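Local coordinates for protein 1-deoxy-D-xylulose 5-phosphate reductoisomerase (Zymomonas mobilis, PDB 1R0K) that catalyses the NADPH-dependent rearrangement and reduction of 1-deoxy-D-xylulose 5-phosphate to 2-C-methyl-D-erythritol 4-phosphate, a divalent-metal-requiring early step of isoprenoid biosynthesis, at residues 191-196 with 334-339; 322-327 with 369-374; 351-356 with 377-382. All coordinates share one frame; numbering follows the deposited sequence.

Contact 1: residues 191-196 with 334-339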
loop_
_atom_site.group_PDB
_atom_site.type_symbol
_atom_site.label_atom_id
_atom_site.label_comp_id
_atom_site.label_asym_id
_atom_site.label_seq_id
_atom_site.Cartn_x
_atom_site.Cartn_y
_atom_site.Cartn_z
ATOM N N VAL B 191 -23.214 27.135 -14.650
ATOM C CA VAL B 191 -23.496 25.734 -14.937
ATOM C C VAL B 191 -24.977 25.367 -14.809
ATOM O O VAL B 191 -25.623 25.672 -13.804
ATOM C CB VAL B 191 -22.645 24.816 -14.033
ATOM C CG1 VAL B 191 -23.079 23.362 -14.188
ATOM C CG2 VAL B 191 -21.177 24.963 -14.407
ATOM N N THR B 192 -25.510 24.717 -15.843
ATOM C CA THR B 192 -26.913 24.295 -15.854
ATOM C C THR B 192 -27.029 22.842 -15.389
ATOM O O THR B 192 -26.069 22.074 -15.471
ATOM C CB THR B 192 -27.532 24.384 -17.271
ATOM O OG1 THR B 192 -26.881 23.448 -18.135
ATOM C CG2 THR B 192 -27.380 25.784 -17.843
ATOM N N PRO B 193 -28.215 22.446 -14.894
ATOM C CA PRO B 193 -28.447 21.077 -14.418
ATOM C C PRO B 193 -28.184 20.064 -15.525
ATOM O O PRO B 193 -27.691 18.966 -15.276
ATOM C CB PRO B 193 -29.921 21.094 -14.016
ATOM C CG PRO B 193 -30.171 22.528 -13.667
ATOM C CD PRO B 193 -29.432 23.264 -14.745
ATOM N N GLU B 194 -28.528 20.443 -16.751
ATOM C CA GLU B 194 -28.333 19.562 -17.894
ATOM C C GLU B 194 -26.855 19.254 -18.139
ATOM O O GLU B 194 -26.496 18.124 -18.477
ATOM C CB GLU B 194 -28.964 20.182 -19.150
ATOM C CG GLU B 194 -30.485 20.262 -19.086
ATOM C CD GLU B 194 -31.003 21.582 -18.535
ATOM O OE1 GLU B 194 -30.314 22.215 -17.707
ATOM O OE2 GLU B 194 -32.121 21.983 -18.928
ATOM N N ARG B 195 -25.996 20.250 -17.955
ATOM C CA ARG B 195 -24.570 20.040 -18.166
ATOM C C ARG B 195 -23.930 19.314 -16.991
ATOM O O ARG B 195 -23.129 18.394 -17.177
ATOM C CB ARG B 195 -23.852 21.375 -18.377
ATOM C CG ARG B 195 -22.597 21.233 -19.225
ATOM C CD ARG B 195 -21.313 21.601 -18.503
ATOM N NE ARG B 195 -21.121 23.042 -18.387
ATOM C CZ ARG B 195 -19.931 23.638 -18.404
ATOM N NH1 ARG B 195 -18.828 22.921 -18.541
ATOM N NH2 ARG B 195 -19.842 24.954 -18.263
ATOM N N ALA B 196 -24.301 19.729 -15.781
ATOM C CA ALA B 196 -23.750 19.160 -14.551
ATOM C C ALA B 196 -23.950 17.662 -14.345
ATOM O O ALA B 196 -23.112 16.999 -13.736
ATOM C CB ALA B 196 -24.303 19.912 -13.351
ATOM N N ALA B 334 -31.502 19.065 -5.155
ATOM C CA ALA B 334 -32.792 18.885 -5.814
ATOM C C ALA B 334 -33.302 20.216 -6.364
ATOM O O ALA B 334 -33.875 20.268 -7.453
ATOM C CB ALA B 334 -33.805 18.293 -4.830
ATOM N N ALA B 335 -33.092 21.293 -5.609
ATOM C CA ALA B 335 -33.525 22.623 -6.034
ATOM C C ALA B 335 -32.767 23.027 -7.293
ATOM O O ALA B 335 -33.349 23.573 -8.229
ATOM C CB ALA B 335 -33.272 23.636 -4.926
ATOM N N PHE B 336 -31.464 22.761 -7.310
ATOM C CA PHE B 336 -30.649 23.086 -8.472
ATOM C C PHE B 336 -31.168 22.321 -9.683
ATOM O O PHE B 336 -31.409 22.907 -10.735
ATOM C CB PHE B 336 -29.180 22.720 -8.227
ATOM C CG PHE B 336 -28.319 22.825 -9.459
ATOM C CD1 PHE B 336 -28.188 24.042 -10.134
ATOM C CD2 PHE B 336 -27.662 21.709 -9.959
ATOM C CE1 PHE B 336 -27.414 24.142 -11.292
ATOM C CE2 PHE B 336 -26.884 21.794 -11.116
ATOM C CZ PHE B 336 -26.761 23.013 -11.785
ATOM N N LEU B 337 -31.336 21.011 -9.529
ATOM C CA LEU B 337 -31.831 20.173 -10.613
ATOM C C LEU B 337 -33.207 20.632 -11.093
ATOM O O LEU B 337 -33.529 20.518 -12.278
ATOM C CB LEU B 337 -31.903 18.714 -10.161
ATOM C CG LEU B 337 -30.542 18.045 -9.945
ATOM C CD1 LEU B 337 -30.748 16.663 -9.357
ATOM C CD2 LEU B 337 -29.784 17.961 -11.265
ATOM N N ASP B 338 -34.009 21.157 -10.169
ATOM C CA ASP B 338 -35.352 21.642 -10.497
ATOM C C ASP B 338 -35.284 23.073 -11.041
ATOM O O ASP B 338 -36.308 23.690 -11.330
ATOM C CB ASP B 338 -36.245 21.614 -9.253
ATOM C CG ASP B 338 -37.711 21.817 -9.583
ATOM O OD1 ASP B 338 -38.443 22.364 -8.731
ATOM O OD2 ASP B 338 -38.136 21.424 -10.691
ATOM N N LYS B 339 -34.065 23.594 -11.150
ATOM C CA LYS B 339 -33.816 24.936 -11.671
ATOM C C LYS B 339 -34.389 26.075 -10.837
ATOM O O LYS B 339 -34.908 27.054 -11.377
ATOM C CB LYS B 339 -34.329 25.033 -13.111
ATOM C CG LYS B 339 -33.699 24.003 -14.032
ATOM C CD LYS B 339 -34.160 24.168 -15.462
ATOM C CE LYS B 339 -33.458 23.175 -16.375
ATOM N NZ LYS B 339 -33.854 23.385 -17.789
#
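Pro193, the first residue of a short helix opened by the N-cap Thr192, packs against Phe336 and Lys339 at the end of helix 321-337, which stops in a Schellman motif with Lys339 at positive phi. The contact joins the catalytic domain of the reductoisomerase to its C-terminal helical domain. Apolar packing centres on the Phe336 ring. The CG of Pro193 lies over one face, displaced toward the rim, in a CH-pi contact 4.0 Å from the ring centroid and 16° off the normal. Pro193 CG is also 3.2 Å from Phe336 O, so the proline rests on the helix end too. At the ring edge, near its plane, stand Val191 O, 3.4 Å from Phe336 CE1, and Ala196 CB, 3.9 Å from Phe336 CE2. Ile210 of helix 206-214 packs on Phe336, Ala196 and Leu337.

The polar part is a single salt bridge at the exposed margin. The Lys339 chain, extended beyond CG, crosses Glu194 at about a right angle. The 2.5 Å between Lys339 NZ and Glu194 OE2 is unusually short, and its exact value carries little weight; NZ meets OE2 on the syn side, 22° out of the carboxylate plane.

Contact 2: residues 322-327 with 369-374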
loop_
_atom_site.group_PDB
_atom_site.type_symbol
_atom_site.label_atom_id
_atom_site.label_comp_id
_atom_site.label_asym_id
_atom_site.label_seq_id
_atom_site.Cartn_x
_atom_site.Cartn_y
_atom_site.Cartn_z
ATOM N N PRO B 322 -22.862 17.350 10.777
ATOM C CA PRO B 322 -22.768 16.526 9.567
ATOM C C PRO B 322 -24.141 16.098 9.036
ATOM O O PRO B 322 -24.384 16.135 7.834
ATOM C CB PRO B 322 -21.918 15.346 10.028
ATOM C CG PRO B 322 -20.992 15.994 11.037
ATOM C CD PRO B 322 -21.961 16.842 11.829
ATOM N N ALA B 323 -25.039 15.697 9.932
ATOM C CA ALA B 323 -26.371 15.284 9.509
ATOM C C ALA B 323 -27.104 16.468 8.883
ATOM O O ALA B 323 -27.789 16.323 7.866
ATOM C CB ALA B 323 -27.166 14.741 10.705
ATOM N N VAL B 324 -26.960 17.640 9.492
ATOM C CA VAL B 324 -27.617 18.841 8.982
ATOM C C VAL B 324 -27.067 19.185 7.612
ATOM O O VAL B 324 -27.818 19.511 6.698
ATOM C CB VAL B 324 -27.402 20.048 9.932
ATOM C CG1 VAL B 324 -27.954 21.320 9.305
ATOM C CG2 VAL B 324 -28.082 19.778 11.267
ATOM N N MET B 325 -25.749 19.106 7.469
ATOM C CA MET B 325 -25.115 19.409 6.189
ATOM C C MET B 325 -25.621 18.474 5.097
ATOM O O MET B 325 -25.953 18.915 3.996
ATOM C CB MET B 325 -23.599 19.272 6.300
ATOM C CG MET B 325 -22.860 19.616 5.020
ATOM S SD MET B 325 -21.102 19.253 5.147
ATOM C CE MET B 325 -21.105 17.515 4.752
ATOM N N ASN B 326 -25.678 17.182 5.409
ATOM C CA ASN B 326 -26.135 16.188 4.441
ATOM C C ASN B 326 -27.576 16.432 4.012
ATOM O O ASN B 326 -27.883 16.425 2.819
ATOM C CB ASN B 326 -26.020 14.779 5.021
ATOM C CG ASN B 326 -26.496 13.720 4.050
ATOM O OD1 ASN B 326 -25.874 13.494 3.011
ATOM N ND2 ASN B 326 -27.610 13.070 4.379
ATOM N N ALA B 327 -28.459 16.645 4.982
ATOM C CA ALA B 327 -29.864 16.890 4.675
ATOM C C ALA B 327 -30.036 18.159 3.847
ATOM O O ALA B 327 -30.777 18.170 2.869
ATOM C CB ALA B 327 -30.677 16.992 5.961
ATOM N N PHE B 369 -33.238 11.035 12.402
ATOM C CA PHE B 369 -34.343 11.222 11.473
ATOM C C PHE B 369 -34.986 12.590 11.683
ATOM O O PHE B 369 -35.320 13.284 10.723
ATOM C CB PHE B 369 -35.393 10.136 11.679
ATOM C CG PHE B 369 -34.925 8.766 11.302
ATOM C CD1 PHE B 369 -35.186 7.678 12.127
ATOM C CD2 PHE B 369 -34.238 8.555 10.112
ATOM C CE1 PHE B 369 -34.770 6.400 11.769
ATOM C CE2 PHE B 369 -33.820 7.283 9.748
ATOM C CZ PHE B 369 -34.087 6.204 10.578
ATOM N N ALA B 370 -35.160 12.973 12.944
ATOM C CA ALA B 370 -35.768 14.262 13.259
ATOM C C ALA B 370 -34.886 15.400 12.749
ATOM O O ALA B 370 -35.375 16.374 12.181
ATOM C CB ALA B 370 -35.983 14.389 14.768
ATOM N N ILE B 371 -33.583 15.273 12.958
ATOM C CA ILE B 371 -32.638 16.286 12.510
ATOM C C ILE B 371 -32.648 16.367 10.989
ATOM O O ILE B 371 -32.652 17.450 10.422
ATOM C CB ILE B 371 -31.217 15.951 12.984
ATOM C CG1 ILE B 371 -31.156 16.060 14.505
ATOM C CG2 ILE B 371 -30.202 16.875 12.316
ATOM C CD1 ILE B 371 -29.856 15.595 15.095
ATOM N N ASP B 372 -32.662 15.213 10.330
ATOM C CA ASP B 372 -32.678 15.180 8.871
ATOM C C ASP B 372 -33.933 15.884 8.369
ATOM O O ASP B 372 -33.873 16.721 7.466
ATOM C CB ASP B 372 -32.674 13.739 8.365
ATOM C CG ASP B 372 -32.504 13.650 6.857
ATOM O OD1 ASP B 372 -31.353 13.737 6.381
ATOM O OD2 ASP B 372 -33.519 13.501 6.145
ATOM N N ASN B 373 -35.069 15.537 8.969
ATOM C CA ASN B 373 -36.358 16.112 8.596
ATOM C C ASN B 373 -36.377 17.624 8.753
ATOM O O ASN B 373 -36.751 18.348 7.833
ATOM C CB ASN B 373 -37.471 15.507 9.457
ATOM C CG ASN B 373 -38.793 16.249 9.308
ATOM O OD1 ASN B 373 -39.384 16.272 8.232
ATOM N ND2 ASN B 373 -39.256 16.867 10.395
ATOM N N GLU B 374 -35.979 18.092 9.930
ATOM C CA GLU B 374 -35.966 19.518 10.217
ATOM C C GLU B 374 -34.978 20.272 9.326
ATOM O O GLU B 374 -35.304 21.337 8.801
ATOM C CB GLU B 374 -35.626 19.748 11.692
ATOM C CG GLU B 374 -35.903 21.155 12.201
ATOM C CD GLU B 374 -37.347 21.588 11.994
ATOM O OE1 GLU B 374 -38.255 20.737 12.109
ATOM O OE2 GLU B 374 -37.576 22.787 11.728
HETATM O O HOH W 1 -28.827 13.834 7.201
#
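Ile371 and Asp372 of helix 365-385 face Ala323, Val324 and Ala327 of helix 321-337, two helices of the C-terminal helical domain whose local axes come within 8.5 Å and cross at -42°. Ala323 and Ala327, one turn apart, both direct their CB toward the partner helix, and these small side chains allow the close approach.

The apolar part is gathered on one branch of Ile371. Its CG2, set anti to the backbone N, reaches Val324 CG2 at 3.7 Å and Ala323 CB at 4.0 Å, the valine and isoleucine side chains crossing at about a right angle. Beyond the pair, Val324 also touches Thr353 and Leu354 of helix 345-356.

The polar part is bridged by water. Asp372, with CG anti to the backbone N (chi1 -172°), brings OD1 to 3.4 Å from Ala327 CB, a van der Waals contact of a carboxylate oxygen with a methyl group. That same OD1 accepts from a water at 2.7 Å. The water gives its other hydrogen to Ala323 O at 2.8 Å and accepts from Asn326 ND2 at 3.2 Å. The Asn326 side chain lies about 4 Å from that of Glu126, which is predicted to bind NADPH. Asp372 OD2 forms a salt bridge with Arg376, one turn further along its own helix.

Both carboxylate oxygens of this buried aspartate are therefore engaged, an environment that would be expected to favour its ionised form. The water, donating twice and accepting once, supplies the polar link between the two segments, which share no direct hydrogen bond.

Contact 3: residues 351-356 with 377-382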
loop_
_atom_site.group_PDB
_atom_site.type_symbol
_atom_site.label_atom_id
_atom_site.label_comp_id
_atom_site.label_asym_id
_atom_site.label_seq_id
_atom_site.Cartn_x
_atom_site.Cartn_y
_atom_site.Cartn_z
ATOM N N GLU B 351 -24.495 26.040 3.639
ATOM C CA GLU B 351 -23.824 26.873 4.634
ATOM C C GLU B 351 -24.833 27.620 5.506
ATOM O O GLU B 351 -24.723 27.620 6.736
ATOM C CB GLU B 351 -22.910 27.886 3.945
ATOM C CG GLU B 351 -21.886 28.516 4.876
ATOM C CD GLU B 351 -21.153 29.683 4.242
ATOM O OE1 GLU B 351 -20.884 29.631 3.023
ATOM O OE2 GLU B 351 -20.833 30.650 4.966
ATOM N N LYS B 352 -25.804 28.268 4.867
ATOM C CA LYS B 352 -26.830 29.021 5.588
ATOM C C LYS B 352 -27.591 28.130 6.559
ATOM O O LYS B 352 -27.838 28.512 7.703
ATOM C CB LYS B 352 -27.815 29.666 4.610
ATOM C CG LYS B 352 -27.255 30.861 3.854
ATOM C CD LYS B 352 -28.294 31.446 2.907
ATOM C CE LYS B 352 -27.763 32.657 2.158
ATOM N NZ LYS B 352 -27.390 33.772 3.079
ATOM N N THR B 353 -27.967 26.940 6.098
ATOM C CA THR B 353 -28.696 26.004 6.946
ATOM C C THR B 353 -27.841 25.610 8.157
ATOM O O THR B 353 -28.332 25.576 9.283
ATOM C CB THR B 353 -29.094 24.738 6.159
ATOM O OG1 THR B 353 -29.797 25.124 4.973
ATOM C CG2 THR B 353 -30.003 23.844 7.002
ATOM N N LEU B 354 -26.563 25.332 7.925
ATOM C CA LEU B 354 -25.660 24.950 9.005
ATOM C C LEU B 354 -25.543 26.035 10.066
ATOM O O LEU B 354 -25.312 25.737 11.239
ATOM C CB LEU B 354 -24.267 24.633 8.458
ATOM C CG LEU B 354 -24.081 23.272 7.782
ATOM C CD1 LEU B 354 -22.723 23.222 7.105
ATOM C CD2 LEU B 354 -24.207 22.160 8.823
ATOM N N ASP B 355 -25.694 27.292 9.660
ATOM C CA ASP B 355 -25.607 28.392 10.610
ATOM C C ASP B 355 -26.918 28.621 11.354
ATOM O O ASP B 355 -26.916 28.938 12.540
ATOM C CB ASP B 355 -25.213 29.697 9.910
ATOM C CG ASP B 355 -23.790 29.680 9.391
ATOM O OD1 ASP B 355 -22.910 29.110 10.068
ATOM O OD2 ASP B 355 -23.548 30.257 8.312
ATOM N N HIS B 356 -28.033 28.440 10.657
ATOM C CA HIS B 356 -29.354 28.678 11.234
ATOM C C HIS B 356 -29.940 27.556 12.094
ATOM O O HIS B 356 -30.618 27.824 13.088
ATOM C CB HIS B 356 -30.329 29.027 10.101
ATOM C CG HIS B 356 -31.686 29.455 10.570
ATOM N ND1 HIS B 356 -32.588 28.581 11.140
ATOM C CD2 HIS B 356 -32.298 30.662 10.540
ATOM C CE1 HIS B 356 -33.697 29.234 11.441
ATOM N NE2 HIS B 356 -33.547 30.497 11.087
ATOM N N ILE B 377 -36.446 20.900 5.990
ATOM C CA ILE B 377 -37.452 21.950 6.000
ATOM C C ILE B 377 -36.804 23.333 6.095
ATOM O O ILE B 377 -37.204 24.260 5.395
ATOM C CB ILE B 377 -38.433 21.740 7.168
ATOM C CG1 ILE B 377 -39.278 20.493 6.897
ATOM C CG2 ILE B 377 -39.316 22.969 7.348
ATOM C CD1 ILE B 377 -40.197 20.114 8.031
ATOM N N GLN B 378 -35.799 23.463 6.953
ATOM C CA GLN B 378 -35.090 24.732 7.130
ATOM C C GLN B 378 -34.332 25.131 5.861
ATOM O O GLN B 378 -34.315 26.303 5.475
ATOM C CB GLN B 378 -34.106 24.612 8.290
ATOM C CG GLN B 378 -34.762 24.311 9.618
ATOM C CD GLN B 378 -35.153 25.563 10.354
ATOM O OE1 GLN B 378 -35.855 26.427 9.814
ATOM N NE2 GLN B 378 -34.698 25.681 11.598
ATOM N N ALA B 379 -33.698 24.154 5.221
ATOM C CA ALA B 379 -32.952 24.408 3.998
ATOM C C ALA B 379 -33.906 24.903 2.916
ATOM O O ALA B 379 -33.616 25.881 2.219
ATOM C CB ALA B 379 -32.244 23.130 3.536
ATOM N N ALA B 380 -35.043 24.225 2.780
ATOM C CA ALA B 380 -36.042 24.593 1.781
ATOM C C ALA B 380 -36.519 26.024 2.004
ATOM O O ALA B 380 -36.684 26.787 1.049
ATOM C CB ALA B 380 -37.227 23.633 1.838
ATOM N N ALA B 381 -36.741 26.381 3.267
ATOM C CA ALA B 381 -37.199 27.722 3.613
ATOM C C ALA B 381 -36.150 28.738 3.187
ATOM O O ALA B 381 -36.484 29.783 2.637
ATOM C CB ALA B 381 -37.449 27.824 5.111
ATOM N N LEU B 382 -34.883 28.421 3.446
ATOM C CA LEU B 382 -33.773 29.300 3.088
ATOM C C LEU B 382 -33.583 29.362 1.573
ATOM O O LEU B 382 -33.303 30.424 1.013
ATOM C CB LEU B 382 -32.481 28.806 3.745
ATOM C CG LEU B 382 -32.428 28.909 5.272
ATOM C CD1 LEU B 382 -31.293 28.060 5.821
ATOM C CD2 LEU B 382 -32.255 30.369 5.672
#
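Leu382 pushes its CD1 methyl against Thr353, bringing helix 365-385 against helix 345-356 in the C-terminal helical domain. The local axes run at 123° to one another and approach to 9.2 Å, so the contact is concentrated around the crossing point, where Thr353 and Ala379 have the nearest CA atoms.

The packed side is centred on Thr353. Leu382 CD1 lies 3.5 Å from Thr353 CA, tighter than the usual carbon-carbon contact, and 3.4 Å from Thr353 OG1. The same hydroxyl oxygen is 3.4 Å from Ala379 CA. The threonine rotamer (chi1 -53°) sets OG1 beside the backbone N, where it hydrogen-bonds to the carbonyl O of Ile349 in the preceding turn while also lying against Ala379 and Leu382. Ala328 of helix 321-337 touches both Thr353 and Ala379 and places this side against a third helix.

Toward solvent the fit is looser. Lys352 offers its CB to Leu382 CD1 at 4.0 Å, but the end of its chain leads away from the partner helix. His356 and Gln378 cross at about a right angle, with imidazole and amide planes 85° apart. Gln378 NE2 comes to the ring edge, 3.6 Å from His356 ND1, without forming a hydrogen bond.

Adhesion between these segments is thus mainly van der Waals. The threonine hydroxyl is satisfied within its own helix, whereas His356 ND1 is buried by the contact and has no partner in the model; the amide nitrogen beside it is not placed to bond it, so this pair contributes contact but no hydrogen bond.

How the contacts relate
Helix 321-337 contributes to contacts 1 and 2, whose centres lie 22 Å apart and whose nearest atoms remain about 8 Å apart. Contacts 1 and 3 have centres 19 Å apart and nearest atoms about 7 Å apart, without touching. Contact 3 lies 10 Å from contact 2, centre to centre; those two touch directly, with Leu354 CD2 3.7 Å from Met325 N, and both use helix 365-385. Along the chain, contact 2 alternates with each of the others, whereas contact 1 closes before contact 3 opens. Helices 321-337, 345-356 and 365-385 thus pack on one another within the C-terminal domain, and the C-terminal end of 321-337 meets the catalytic domain.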